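PDB 7NED: urocanate hydratase from Paenibacillus sp. Soil724D2, which catalyses the NAD+-dependent hydration of urocanate and probably acts as a thiourocanate hydratase in bacterial ergothioneine breakdown. Local coordinates for residues 91-96 with 477-482; 471-476 with 494-499; 66-71 with 81-86. One frame throughout, in Å; residues are numbered along the deposited sequence.

All three contacts lie in one mixed sheet, five of whose strands run side by side in the order 77-83, 69-74, 91-95, 475-480, 490-498. Interaction 3 comes first along the chain and pairs the hairpin 69-74/77-83, whose strand 77-83 is outermost within this chain. Interaction 1 joins 91-95 to 475-480 across 381 residues, and interaction 2 pairs 475-480 with 490-498. The centre of interaction 1 is about 16 Å from that of interaction 2 and about 19 Å from that of interaction 3; interactions 2 and 3 have centres about 13 Å apart. Interactions 1 and 2 share strand 475-480, so the sheet knits the N- and C-terminal family regions together, and all three touch the second subunit.

Interaction 1 of 3, residues 91-96 with 477-482; sequences IVMANC and TIHSGG
Asn95 and His479 lie side by side on neighbouring parallel strands, pointing the same way, with Asn95 CB over the imidazole face, 4.1 Å from the His479 ring centroid. The amide and ring planes are 65° apart, and Asn95 ND2 comes within 3.0 Å of His479 NE2. Two residues earlier, on the same face, Met93 CG presses on Thr477 CB at 3.5 Å, a tight carbon pair. Met93 CG stands between its backbone N and carbonyl carbon (chi1 44°), which directs it over the threonine. Beneath these side chains the backbone ladder sets the register: Ile478 N donates to Met93 O at 3.0 Å, Asn95 N to Ile478 O at 2.9 Å and Ser480 N to Asn95 O at 3.1 Å. Where the strands end, water 2 donates to both Cys96 O and Gly481 O, continuing the link. Further out, His479 ND1 is hydrogen-bonded to Gly121 O and its ring meets that of His434, while Ala94 and Ile478 face the opposite way and pack on the second subunit. The N-to-C directions of the short strand segments differ by 6°, a central parallel pair of a mixed sheet, with the side chain of His479 about 8 Å from the bound urocanate.

Interaction 2 of 3, residues 471-476 with 494-499; sequences SMADLV and VTLVAD
Asp474 and Leu475 both turn their backbone N-H groups to Thr495 O, which therefore accepts two bonds, from Asp474 N at 3.0 Å and from Leu475 N at 3.1 Å. The first donor lies nearly along the C=O axis; the second is tilted 25° from the carbonyl plane. Thr495 N returns a bond to Leu475 O at 2.9 Å, completing the hydrogen-bonded antiparallel pair. The tight part lies on the side of Ala473 and Val494, where Ala473 CB meets Val494 CG2 at 3.4 Å, closer than usual for carbons. Val494 CG2 is anti to its backbone N, and that rotation carries this methyl against the alanine. Leu496 CD2 adds to the patch by reaching Ala473 CA at 3.7 Å. On the face of Leu475 and Thr495 the fit is looser, with the two CB atoms 3.9 Å apart. Farther along, the carboxylate of Asp474 takes over from the backbone: Val497 N donates to Asp474 OD1 at 2.8 Å, from above the carboxylate plane and 47° out of it. The side chains of Asp474 and Val497 cross at about a right angle. Asp474 also forms salt bridges through OD1 to Arg507 and through OD2 to Arg18, which would probably stabilise its negative charge in this buried setting. Past Val497 the segments separate: Ala498 makes no contact with 471-476, and the partly exposed Asp499 turns to Ser501 and Ser504 instead. Two successive residues facing one across the pair make this a classic beta bulge, here at the start of strand 475-480 in the hairpin it forms with 490-498.

Interaction 3 of 3, residues 66-71 with 81-86; sequences EEDETL and IFKTHR
A beta hairpin, whose strand 77-83 is the outermost of the mixed sheet within this chain, provides this contact, pairing strands 69-74 and 77-83 near the hairpin's open end. Thr70 and Phe82 form the hydrogen-bonded pair: Thr70 N donates to Phe82 O at 2.7 Å and Phe82 N to Thr70 O at 2.8 Å. Thr84 N extends the ladder to Asp68 O at 2.9 Å; the type I turn from Glu66 to Glu69 brings the chain into strand 69-74 there. On the face of Thr70 and Phe82, the Thr70 side chain crosses that of Thr84, just past the strand end, at about a right angle, with Thr70 OG1 2.8 Å from Thr84 OG1; Thr70 OG1 is hydrogen-bonded to Pro89 O. Water 3 lies within hydrogen-bonding distance of Glu69 O and His85 O, bridging the segments where the backbones diverge. On the face of Glu69 and Ile81, Glu69 OE1 lies 3.8 Å from Ile81 CG2 and accepts from Glu66 N at 3.1 Å, the donor standing 52° out of the carboxylate plane; the carboxylate thus reaches back over its own turn. An alanine in place of Glu69 would probably leave Glu66 N without this acceptor and Arg541 of the second subunit without its salt-bridge mate at OE2. On the exposed side, the Lys83 chain is bent at chi2 (67°), and Lys83 CE lies 3.3 Å from Asp68 OD2, while Lys83 NZ stays beyond salt-bridge range of that oxygen. Glu67 and Arg86 meet through their aliphatic parts, their charged ends pairing with Arg18 and Glu503 respectively. Leu71 and Ile81 rest on helix 52-64, Thr70 and Leu71 lean on strand 91-95, and the second subunit covers Phe82 through its Asn514.

Interaction 1 of 3, residues 91-96 with 477-482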
ATOM      1  N   ILE A  91       8.387  -8.342  12.843  1.00 14.06           N
ATOM      2  CA  ILE A  91       7.072  -8.525  12.250  1.00 13.73           C
ATOM      3  C   ILE A  91       6.882  -7.470  11.170  1.00 19.37           C
ATOM      4  O   ILE A  91       7.123  -6.281  11.419  1.00 15.50           O
ATOM      5  CB  ILE A  91       5.957  -8.406  13.307  1.00 13.56           C
ATOM      6  CG1 ILE A  91       6.030  -9.592  14.267  1.00 15.97           C
ATOM      7  CG2 ILE A  91       4.591  -8.406  12.626  1.00 13.46           C
ATOM      8  CD1 ILE A  91       5.060  -9.430  15.452  1.00 15.49           C
ATOM      9  N   VAL A  92       6.430  -7.887   9.984  1.00 14.07           N
ATOM     10  CA  VAL A  92       5.813  -6.955   9.053  1.00 13.51           C
ATOM     11  C   VAL A  92       4.381  -7.417   8.883  1.00 14.18           C
ATOM     12  O   VAL A  92       4.122  -8.619   8.764  1.00 14.29           O
ATOM     13  CB  VAL A  92       6.535  -6.864   7.683  1.00 14.65           C
ATOM     14  CG1 VAL A  92       7.991  -6.409   7.892  1.00 14.48           C
ATOM     15  CG2 VAL A  92       6.469  -8.197   6.946  1.00 15.86           C
ATOM     16  N   MET A  93       3.451  -6.473   8.882  1.00 11.34           N
ATOM     17  CA  MET A  93       2.049  -6.827   8.728  1.00 14.37           C
ATOM     18  C   MET A  93       1.338  -5.829   7.829  1.00 14.80           C
ATOM     19  O   MET A  93       1.713  -4.653   7.750  1.00 16.50           O
ATOM     20  CB  MET A  93       1.365  -6.898  10.110  1.00 12.22           C
ATOM     21  CG  MET A  93       1.710  -5.765  11.030  1.00 16.36           C
ATOM     22  SD  MET A  93       0.416  -5.649  12.325  1.00 17.41           S
ATOM     23  CE  MET A  93       1.060  -6.968  13.327  1.00 16.55           C
ATOM     24  N   ALA A  94       0.283  -6.294   7.170  1.00 13.86           N
ATOM     25  CA  ALA A  94      -0.516  -5.438   6.302  1.00 11.96           C
ATOM     26  C   ALA A  94      -1.957  -5.840   6.521  1.00 13.05           C
ATOM     27  O   ALA A  94      -2.302  -7.011   6.331  1.00 12.97           O
ATOM     28  CB  ALA A  94      -0.103  -5.572   4.825  1.00 13.31           C
ATOM     29  N   ASN A  95      -2.778  -4.901   7.015  1.00 14.96           N
ATOM     30  CA  ASN A  95      -4.119  -5.219   7.505  1.00 15.87           C
ATOM     31  C   ASN A  95      -5.185  -4.408   6.772  1.00 13.34           C
ATOM     32  O   ASN A  95      -5.151  -3.173   6.753  1.00 14.12           O
ATOM     33  CB  ASN A  95      -4.203  -5.001   9.023  1.00 15.55           C
ATOM     34  CG  ASN A  95      -3.215  -5.874   9.776  1.00 14.37           C
ATOM     35  OD1 ASN A  95      -3.186  -7.093   9.576  1.00 16.63           O
ATOM     36  ND2 ASN A  95      -2.379  -5.264  10.607  1.00 16.05           N
ATOM     37  N   CYS A  96      -6.092  -5.132   6.148  1.00 13.20           N
ATOM     38  CA  CYS A  96      -7.366  -4.677   5.626  1.00 14.36           C
ATOM     39  C   CYS A  96      -7.107  -3.765   4.386  1.00 16.62           C
ATOM     40  O   CYS A  96      -7.774  -2.765   4.155  1.00 16.55           O
ATOM     41  CB  CYS A  96      -8.160  -4.009   6.762  1.00 15.97           C
ATOM     42  SG  CYS A  96      -9.844  -3.602   6.297  1.00 19.68           S
ATOM     43  N   THR A 477       3.838  -1.821   9.962  1.00 12.29           N
ATOM     44  CA  THR A 477       2.506  -2.191   9.503  1.00 15.18           C
ATOM     45  C   THR A 477       2.001  -1.182   8.479  1.00 16.58           C
ATOM     46  O   THR A 477       2.323   0.003   8.553  1.00 12.50           O
ATOM     47  CB  THR A 477       1.522  -2.289  10.684  1.00 14.97           C
ATOM     48  OG1 THR A 477       0.282  -2.832  10.221  1.00 17.71           O
ATOM     49  CG2 THR A 477       1.254  -0.903  11.342  1.00 12.64           C
ATOM     50  N   ILE A 478       1.202  -1.668   7.531  1.00 12.82           N
ATOM     51  CA  ILE A 478       0.402  -0.837   6.638  1.00 14.04           C
ATOM     52  C   ILE A 478      -1.059  -1.242   6.794  1.00 15.28           C
ATOM     53  O   ILE A 478      -1.412  -2.413   6.611  1.00 13.44           O
ATOM     54  CB  ILE A 478       0.832  -0.986   5.175  1.00 12.94           C
ATOM     55  CG1 ILE A 478       2.288  -0.570   5.025  1.00 12.60           C
ATOM     56  CG2 ILE A 478      -0.074  -0.122   4.311  1.00 11.99           C
ATOM     57  CD1 ILE A 478       2.897  -0.943   3.627  1.00 15.53           C
ATOM     58  N   HIS A 479      -1.915  -0.269   7.112  1.00 13.85           N
ATOM     59  CA  HIS A 479      -3.347  -0.518   7.276  1.00 16.27           C
ATOM     60  C   HIS A 479      -4.128   0.281   6.252  1.00 17.95           C
ATOM     61  O   HIS A 479      -3.687   1.357   5.846  1.00 17.39           O
ATOM     62  CB  HIS A 479      -3.844  -0.069   8.665  1.00 14.21           C
ATOM     63  CG  HIS A 479      -3.308  -0.893   9.796  1.00 14.33           C
ATOM     64  ND1 HIS A 479      -3.762  -0.752  11.087  1.00 14.57           N
ATOM     65  CD2 HIS A 479      -2.356  -1.855   9.830  1.00 14.88           C
ATOM     66  CE1 HIS A 479      -3.114  -1.606  11.867  1.00 15.94           C
ATOM     67  NE2 HIS A 479      -2.264  -2.294  11.127  1.00 15.63           N
ATOM     68  N   SER A 480      -5.314  -0.214   5.869  1.00 13.79           N
ATOM     69  CA  SER A 480      -6.272   0.650   5.177  1.00 16.73           C
ATOM     70  C   SER A 480      -7.620   0.561   5.889  1.00 15.72           C
ATOM     71  O   SER A 480      -7.837  -0.272   6.781  1.00 14.77           O
ATOM     72  CB  SER A 480      -6.411   0.298   3.679  1.00 15.74           C
ATOM     73  OG  SER A 480      -5.196   0.567   2.979  1.00 17.97           O
ATOM     74  N   GLY A 481      -8.524   1.459   5.511  1.00 18.23           N
ATOM     75  CA  GLY A 481      -9.775   1.580   6.236  1.00 17.76           C
ATOM     76  C   GLY A 481     -10.675   0.367   6.056  1.00 19.35           C
ATOM     77  O   GLY A 481     -10.738  -0.257   5.000  1.00 18.57           O
ATOM     78  N   GLY A 482     -11.404   0.053   7.127  1.00 19.60           N
ATOM     79  CA  GLY A 482     -12.456  -0.937   7.094  1.00 21.06           C
ATOM     80  C   GLY A 482     -13.744  -0.317   7.605  1.00 21.91           C
ATOM     81  O   GLY A 482     -13.769   0.844   8.062  1.00 17.88           O
TER
HETATM   82  O   HOH W   1      -6.646  -1.852   9.080  1.00 14.13           O
HETATM   83  O   HOH W   2      -9.507  -1.155   2.593  1.00 26.68           O

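Interaction 2 of 3, residues 471-476 with 494-499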
ATOM      1  N   SER A 471      15.002   0.732   8.091  1.00 14.44           N
ATOM      2  CA  SER A 471      15.659   1.491   9.149  1.00 13.82           C
ATOM      3  C   SER A 471      15.814   0.695  10.439  1.00 18.67           C
ATOM      4  O   SER A 471      16.138   1.292  11.486  1.00 16.65           O
ATOM      5  CB  SER A 471      14.866   2.772   9.446  1.00 15.60           C
ATOM      6  OG  SER A 471      14.866   3.657   8.330  1.00 17.35           O
ATOM      7  N   MET A 472      15.512  -0.598  10.423  1.00 15.55           N
ATOM      8  CA  MET A 472      15.787  -1.517  11.532  1.00 18.02           C
ATOM      9  C   MET A 472      14.713  -1.499  12.619  1.00 19.35           C
ATOM     10  O   MET A 472      14.999  -1.808  13.782  1.00 16.67           O
ATOM     11  CB  MET A 472      17.138  -1.153  12.134  1.00 16.41           C
ATOM     12  CG  MET A 472      18.223  -1.294  11.057  1.00 20.58           C
ATOM     13  SD  MET A 472      19.879  -0.885  11.625  1.00 30.31           S
ATOM     14  CE  MET A 472      19.728   0.851  11.834  1.00 26.07           C
ATOM     15  N   ALA A 473      13.487  -1.101  12.288  1.00 17.47           N
ATOM     16  CA  ALA A 473      12.398  -1.107  13.247  1.00 15.87           C
ATOM     17  C   ALA A 473      12.065  -2.551  13.653  1.00 18.17           C
ATOM     18  O   ALA A 473      12.491  -3.532  13.018  1.00 14.14           O
ATOM     19  CB  ALA A 473      11.174  -0.411  12.633  1.00 18.17           C
ATOM     20  N   ASP A 474      11.306  -2.687  14.746  1.00 15.68           N
ATOM     21  CA  ASP A 474      10.964  -4.023  15.236  1.00 15.46           C
ATOM     22  C   ASP A 474       9.660  -4.512  14.656  1.00 13.66           C
ATOM     23  O   ASP A 474       9.503  -5.707  14.393  1.00 16.38           O
ATOM     24  CB  ASP A 474      10.859  -4.012  16.783  1.00 16.59           C
ATOM     25  CG  ASP A 474      12.233  -3.887  17.438  1.00 17.21           C
ATOM     26  OD1 ASP A 474      12.578  -2.757  17.850  1.00 18.99           O
ATOM     27  OD2 ASP A 474      12.999  -4.885  17.448  1.00 20.74           O
ATOM     28  N   LEU A 475       8.714  -3.611  14.439  1.00 12.44           N
ATOM     29  CA  LEU A 475       7.451  -3.977  13.812  1.00 14.51           C
ATOM     30  C   LEU A 475       7.016  -2.858  12.881  1.00 15.37           C
ATOM     31  O   LEU A 475       7.038  -1.686  13.266  1.00 13.47           O
ATOM     32  CB  LEU A 475       6.359  -4.234  14.874  1.00 17.67           C
ATOM     33  CG  LEU A 475       4.959  -4.671  14.406  1.00 16.64           C
ATOM     34  CD1 LEU A 475       4.233  -5.521  15.471  1.00 15.18           C
ATOM     35  CD2 LEU A 475       4.085  -3.491  14.010  1.00 17.37           C
ATOM     36  N   VAL A 476       6.590  -3.213  11.670  1.00 14.31           N
ATOM     37  CA  VAL A 476       6.097  -2.236  10.709  1.00 13.11           C
ATOM     38  C   VAL A 476       4.766  -2.733  10.163  1.00 14.83           C
ATOM     39  O   VAL A 476       4.589  -3.934   9.922  1.00 16.43           O
ATOM     40  CB  VAL A 476       7.123  -2.015   9.567  1.00 14.84           C
ATOM     41  CG1 VAL A 476       6.603  -1.010   8.547  1.00 16.48           C
ATOM     42  CG2 VAL A 476       8.432  -1.568  10.149  1.00 15.06           C
ATOM     43  N   VAL A 494       4.738   1.866  13.334  1.00 12.39           N
ATOM     44  CA  VAL A 494       6.092   1.386  13.609  1.00 15.01           C
ATOM     45  C   VAL A 494       6.235   1.173  15.112  1.00 13.22           C
ATOM     46  O   VAL A 494       5.706   1.948  15.907  1.00 17.00           O
ATOM     47  CB  VAL A 494       7.149   2.376  13.067  1.00 15.23           C
ATOM     48  CG1 VAL A 494       7.083   3.741  13.846  1.00 12.01           C
ATOM     49  CG2 VAL A 494       8.550   1.762  13.143  1.00 15.56           C
ATOM     50  N   THR A 495       6.897   0.093  15.509  1.00 14.70           N
ATOM     51  CA  THR A 495       7.197  -0.140  16.928  1.00 14.04           C
ATOM     52  C   THR A 495       8.687  -0.390  17.050  1.00 16.01           C
ATOM     53  O   THR A 495       9.285  -1.061  16.190  1.00 14.44           O
ATOM     54  CB  THR A 495       6.427  -1.350  17.480  1.00 17.02           C
ATOM     55  OG1 THR A 495       5.023  -1.092  17.386  1.00 17.82           O
ATOM     56  CG2 THR A 495       6.797  -1.614  18.911  1.00 17.26           C
ATOM     57  N   LEU A 496       9.280   0.180  18.096  1.00 12.32           N
ATOM     58  CA  LEU A 496      10.684   0.004  18.450  1.00 15.23           C
ATOM     59  C   LEU A 496      10.760  -0.527  19.862  1.00 15.57           C
ATOM     60  O   LEU A 496       9.934  -0.164  20.710  1.00 15.83           O
ATOM     61  CB  LEU A 496      11.464   1.313  18.364  1.00 15.34           C
ATOM     62  CG  LEU A 496      11.627   1.815  16.923  1.00 16.51           C
ATOM     63  CD1 LEU A 496      11.933   3.313  16.956  1.00 16.27           C
ATOM     64  CD2 LEU A 496      12.769   1.038  16.216  1.00 18.13           C
ATOM     65  N   VAL A 497      11.749  -1.382  20.119  1.00 16.18           N
ATOM     66  CA  VAL A 497      11.969  -1.915  21.463  1.00 14.48           C
ATOM     67  C   VAL A 497      13.302  -1.373  21.935  1.00 19.95           C
ATOM     68  O   VAL A 497      14.346  -1.659  21.334  1.00 17.05           O
ATOM     69  CB  VAL A 497      11.960  -3.449  21.492  1.00 14.97           C
ATOM     70  CG1 VAL A 497      12.164  -3.937  22.956  1.00 14.61           C
ATOM     71  CG2 VAL A 497      10.678  -3.989  20.881  1.00 15.80           C
ATOM     72  N   ALA A 498      13.262  -0.567  22.979  1.00 17.07           N
ATOM     73  CA  ALA A 498      14.472  -0.069  23.629  1.00 17.95           C
ATOM     74  C   ALA A 498      14.807  -1.072  24.726  1.00 19.20           C
ATOM     75  O   ALA A 498      14.358  -0.946  25.869  1.00 18.68           O
ATOM     76  CB  ALA A 498      14.248   1.332  24.182  1.00 17.72           C
ATOM     77  N   ASP A 499      15.558  -2.106  24.363  1.00 19.21           N
ATOM     78  CA  ASP A 499      15.905  -3.170  25.288  1.00 19.48           C
ATOM     79  C   ASP A 499      17.253  -2.950  25.944  1.00 18.74           C
ATOM     80  O   ASP A 499      17.743  -3.842  26.639  1.00 20.76           O
ATOM     81  CB  ASP A 499      15.867  -4.545  24.581  1.00 19.57           C
ATOM     82  CG  ASP A 499      16.914  -4.685  23.492  1.00 22.30           C
ATOM     83  OD1 ASP A 499      17.693  -3.731  23.256  1.00 20.85           O
ATOM     84  OD2 ASP A 499      16.980  -5.784  22.874  1.00 23.02           O
TER

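Interaction 3 of 3, residues 66-71 with 81-86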
ATOM      1  N   GLU A  66      13.213 -16.140  16.425  1.00 19.43           N
ATOM      2  CA  GLU A  66      14.570 -15.672  16.619  1.00 20.10           C
ATOM      3  C   GLU A  66      14.700 -14.243  16.131  1.00 20.54           C
ATOM      4  O   GLU A  66      13.918 -13.768  15.308  1.00 19.89           O
ATOM      5  CB  GLU A  66      15.571 -16.571  15.882  1.00 20.47           C
ATOM      6  CG  GLU A  66      15.401 -18.035  16.217  1.00 22.39           C
ATOM      7  CD  GLU A  66      16.140 -18.425  17.481  1.00 25.60           C
ATOM      8  OE1 GLU A  66      16.811 -17.553  18.101  1.00 28.83           O
ATOM      9  OE2 GLU A  66      16.064 -19.616  17.854  1.00 28.76           O
ATOM     10  N   GLU A  67      15.735 -13.566  16.632  1.00 17.52           N
ATOM     11  CA  GLU A  67      15.976 -12.173  16.285  1.00 21.28           C
ATOM     12  C   GLU A  67      16.233 -11.967  14.796  1.00 21.23           C
ATOM     13  O   GLU A  67      16.010 -10.858  14.284  1.00 18.95           O
ATOM     14  CB  GLU A  67      17.157 -11.649  17.100  1.00 22.78           C
ATOM     15  CG  GLU A  67      17.179 -10.161  17.286  1.00 33.54           C
ATOM     16  CD  GLU A  67      18.417  -9.720  18.057  1.00 37.91           C
ATOM     17  OE1 GLU A  67      18.475  -8.559  18.511  1.00 39.08           O
ATOM     18  OE2 GLU A  67      19.326 -10.571  18.239  1.00 43.82           O
ATOM     19  N   ASP A  68      16.710 -12.986  14.091  1.00 20.16           N
ATOM     20  CA  ASP A  68      16.996 -12.864  12.666  1.00 18.06           C
ATOM     21  C   ASP A  68      15.869 -13.390  11.791  1.00 19.32           C
ATOM     22  O   ASP A  68      16.088 -13.697  10.615  1.00 20.65           O
ATOM     23  CB  ASP A  68      18.307 -13.573  12.320  1.00 21.54           C
ATOM     24  CG  ASP A  68      18.268 -15.052  12.583  1.00 24.64           C
ATOM     25  OD1 ASP A  68      17.281 -15.579  13.142  1.00 24.39           O
ATOM     26  OD2 ASP A  68      19.271 -15.703  12.224  1.00 28.87           O
ATOM     27  N   GLU A  69      14.660 -13.452  12.314  1.00 16.30           N
ATOM     28  CA  GLU A  69      13.510 -13.917  11.561  1.00 19.79           C
ATOM     29  C   GLU A  69      12.463 -12.821  11.494  1.00 17.28           C
ATOM     30  O   GLU A  69      12.454 -11.867  12.300  1.00 17.61           O
ATOM     31  CB  GLU A  69      12.901 -15.179  12.191  1.00 19.14           C
ATOM     32  CG  GLU A  69      13.910 -16.359  12.132  1.00 22.21           C
ATOM     33  CD  GLU A  69      13.420 -17.610  12.839  1.00 28.00           C
ATOM     34  OE1 GLU A  69      12.557 -17.507  13.758  1.00 21.04           O
ATOM     35  OE2 GLU A  69      13.914 -18.712  12.478  1.00 24.00           O
ATOM     36  N   THR A  70      11.580 -12.959  10.512  1.00 18.01           N
ATOM     37  CA  THR A  70      10.440 -12.064  10.394  1.00 17.20           C
ATOM     38  C   THR A  70       9.171 -12.899  10.274  1.00 18.28           C
ATOM     39  O   THR A  70       9.062 -13.772   9.403  1.00 16.42           O
ATOM     40  CB  THR A  70      10.579 -11.135   9.184  1.00 21.14           C
ATOM     41  OG1 THR A  70      11.785 -10.371   9.318  1.00 20.26           O
ATOM     42  CG2 THR A  70       9.357 -10.202   9.077  1.00 18.79           C
ATOM     43  N   LEU A  71       8.213 -12.610  11.144  1.00 17.47           N
ATOM     44  CA  LEU A  71       6.857 -13.132  11.055  1.00 14.99           C
ATOM     45  C   LEU A  71       6.017 -12.223  10.166  1.00 14.68           C
ATOM     46  O   LEU A  71       5.969 -11.008  10.372  1.00 16.76           O
ATOM     47  CB  LEU A  71       6.233 -13.225  12.458  1.00 14.21           C
ATOM     48  CG  LEU A  71       4.705 -13.359  12.586  1.00 15.00           C
ATOM     49  CD1 LEU A  71       4.194 -14.664  11.915  1.00 13.87           C
ATOM     50  CD2 LEU A  71       4.265 -13.302  14.046  1.00 16.85           C
ATOM     51  N   ILE A  81       6.994 -17.632   8.607  1.00 16.85           N
ATOM     52  CA  ILE A  81       8.213 -17.157   9.249  1.00 18.11           C
ATOM     53  C   ILE A  81       9.309 -17.168   8.205  1.00 17.87           C
ATOM     54  O   ILE A  81       9.509 -18.184   7.538  1.00 17.19           O
ATOM     55  CB  ILE A  81       8.620 -18.038  10.446  1.00 14.79           C
ATOM     56  CG1 ILE A  81       7.466 -18.169  11.440  1.00 23.20           C
ATOM     57  CG2 ILE A  81       9.889 -17.507  11.106  1.00 17.39           C
ATOM     58  CD1 ILE A  81       7.623 -19.327  12.434  1.00 21.70           C
ATOM     59  N   PHE A  82      10.048 -16.064   8.091  1.00 18.28           N
ATOM     60  CA  PHE A  82      11.072 -15.932   7.057  1.00 20.01           C
ATOM     61  C   PHE A  82      12.391 -15.536   7.686  1.00 19.37           C
ATOM     62  O   PHE A  82      12.432 -14.763   8.637  1.00 15.58           O
ATOM     63  CB  PHE A  82      10.669 -14.887   5.992  1.00 16.18           C
ATOM     64  CG  PHE A  82       9.414 -15.232   5.268  1.00 17.68           C
ATOM     65  CD1 PHE A  82       9.456 -16.016   4.121  1.00 19.52           C
ATOM     66  CD2 PHE A  82       8.184 -14.877   5.794  1.00 19.25           C
ATOM     67  CE1 PHE A  82       8.274 -16.385   3.450  1.00 19.96           C
ATOM     68  CE2 PHE A  82       7.004 -15.237   5.138  1.00 20.94           C
ATOM     69  CZ  PHE A  82       7.046 -15.963   3.969  1.00 18.07           C
ATOM     70  N   LYS A  83      13.474 -16.079   7.152  1.00 16.11           N
ATOM     71  CA  LYS A  83      14.785 -15.610   7.547  1.00 19.61           C
ATOM     72  C   LYS A  83      15.063 -14.227   6.972  1.00 19.38           C
ATOM     73  O   LYS A  83      14.979 -14.027   5.754  1.00 18.08           O
ATOM     74  CB  LYS A  83      15.826 -16.599   7.067  1.00 23.16           C
ATOM     75  CG  LYS A  83      17.229 -16.255   7.419  1.00 25.31           C
ATOM     76  CD  LYS A  83      17.527 -16.295   8.857  1.00 31.04           C
ATOM     77  CE  LYS A  83      18.992 -15.920   8.984  1.00 38.56           C
ATOM     78  NZ  LYS A  83      19.766 -17.017   8.339  1.00 35.21           N
ATOM     79  N   THR A  84      15.435 -13.288   7.844  1.00 17.02           N
ATOM     80  CA  THR A  84      15.902 -11.976   7.420  1.00 14.16           C
ATOM     81  C   THR A  84      17.237 -11.725   8.085  1.00 19.28           C
ATOM     82  O   THR A  84      18.205 -12.418   7.789  1.00 22.21           O
ATOM     83  CB  THR A  84      14.880 -10.884   7.736  1.00 18.00           C
ATOM     84  OG1 THR A  84      14.462 -10.980   9.117  1.00 16.13           O
ATOM     85  CG2 THR A  84      13.673 -11.097   6.843  1.00 17.23           C
ATOM     86  N   HIS A  85      17.307 -10.768   9.000  1.00 17.60           N
ATOM     87  CA  HIS A  85      18.541 -10.515   9.725  1.00 18.16           C
ATOM     88  C   HIS A  85      18.143  -9.774  10.992  1.00 17.15           C
ATOM     89  O   HIS A  85      16.990  -9.384  11.157  1.00 16.98           O
ATOM     90  CB  HIS A  85      19.556  -9.714   8.898  1.00 18.29           C
ATOM     91  CG  HIS A  85      19.012  -8.443   8.336  1.00 18.93           C
ATOM     92  ND1 HIS A  85      19.237  -7.220   8.929  1.00 17.86           N
ATOM     93  CD2 HIS A  85      18.223  -8.203   7.259  1.00 18.91           C
ATOM     94  CE1 HIS A  85      18.636  -6.276   8.226  1.00 19.96           C
ATOM     95  NE2 HIS A  85      18.021  -6.845   7.202  1.00 16.89           N
ATOM     96  N   ARG A  86      19.090  -9.598  11.904  1.00 16.98           N
ATOM     97  CA  ARG A  86      18.609  -9.076  13.177  1.00 22.84           C
ATOM     98  C   ARG A  86      18.427  -7.572  13.173  1.00 19.78           C
ATOM     99  O   ARG A  86      17.952  -7.033  14.175  1.00 18.37           O
ATOM    100  CB  ARG A  86      19.535  -9.487  14.330  1.00 25.02           C
ATOM    101  CG  ARG A  86      20.896  -8.830  14.344  1.00 27.30           C
ATOM    102  CD  ARG A  86      21.776  -9.467  15.453  1.00 36.70           C
ATOM    103  NE  ARG A  86      23.029  -8.739  15.626  1.00 36.54           N
ATOM    104  CZ  ARG A  86      24.115  -8.953  14.878  1.00 40.61           C
ATOM    105  NH1 ARG A  86      24.099  -9.878  13.912  1.00 37.90           N
ATOM    106  NH2 ARG A  86      25.217  -8.245  15.087  1.00 38.43           N
TER
HETATM  107  O   HOH W   3      14.402  -9.822  12.151  1.00 20.11           O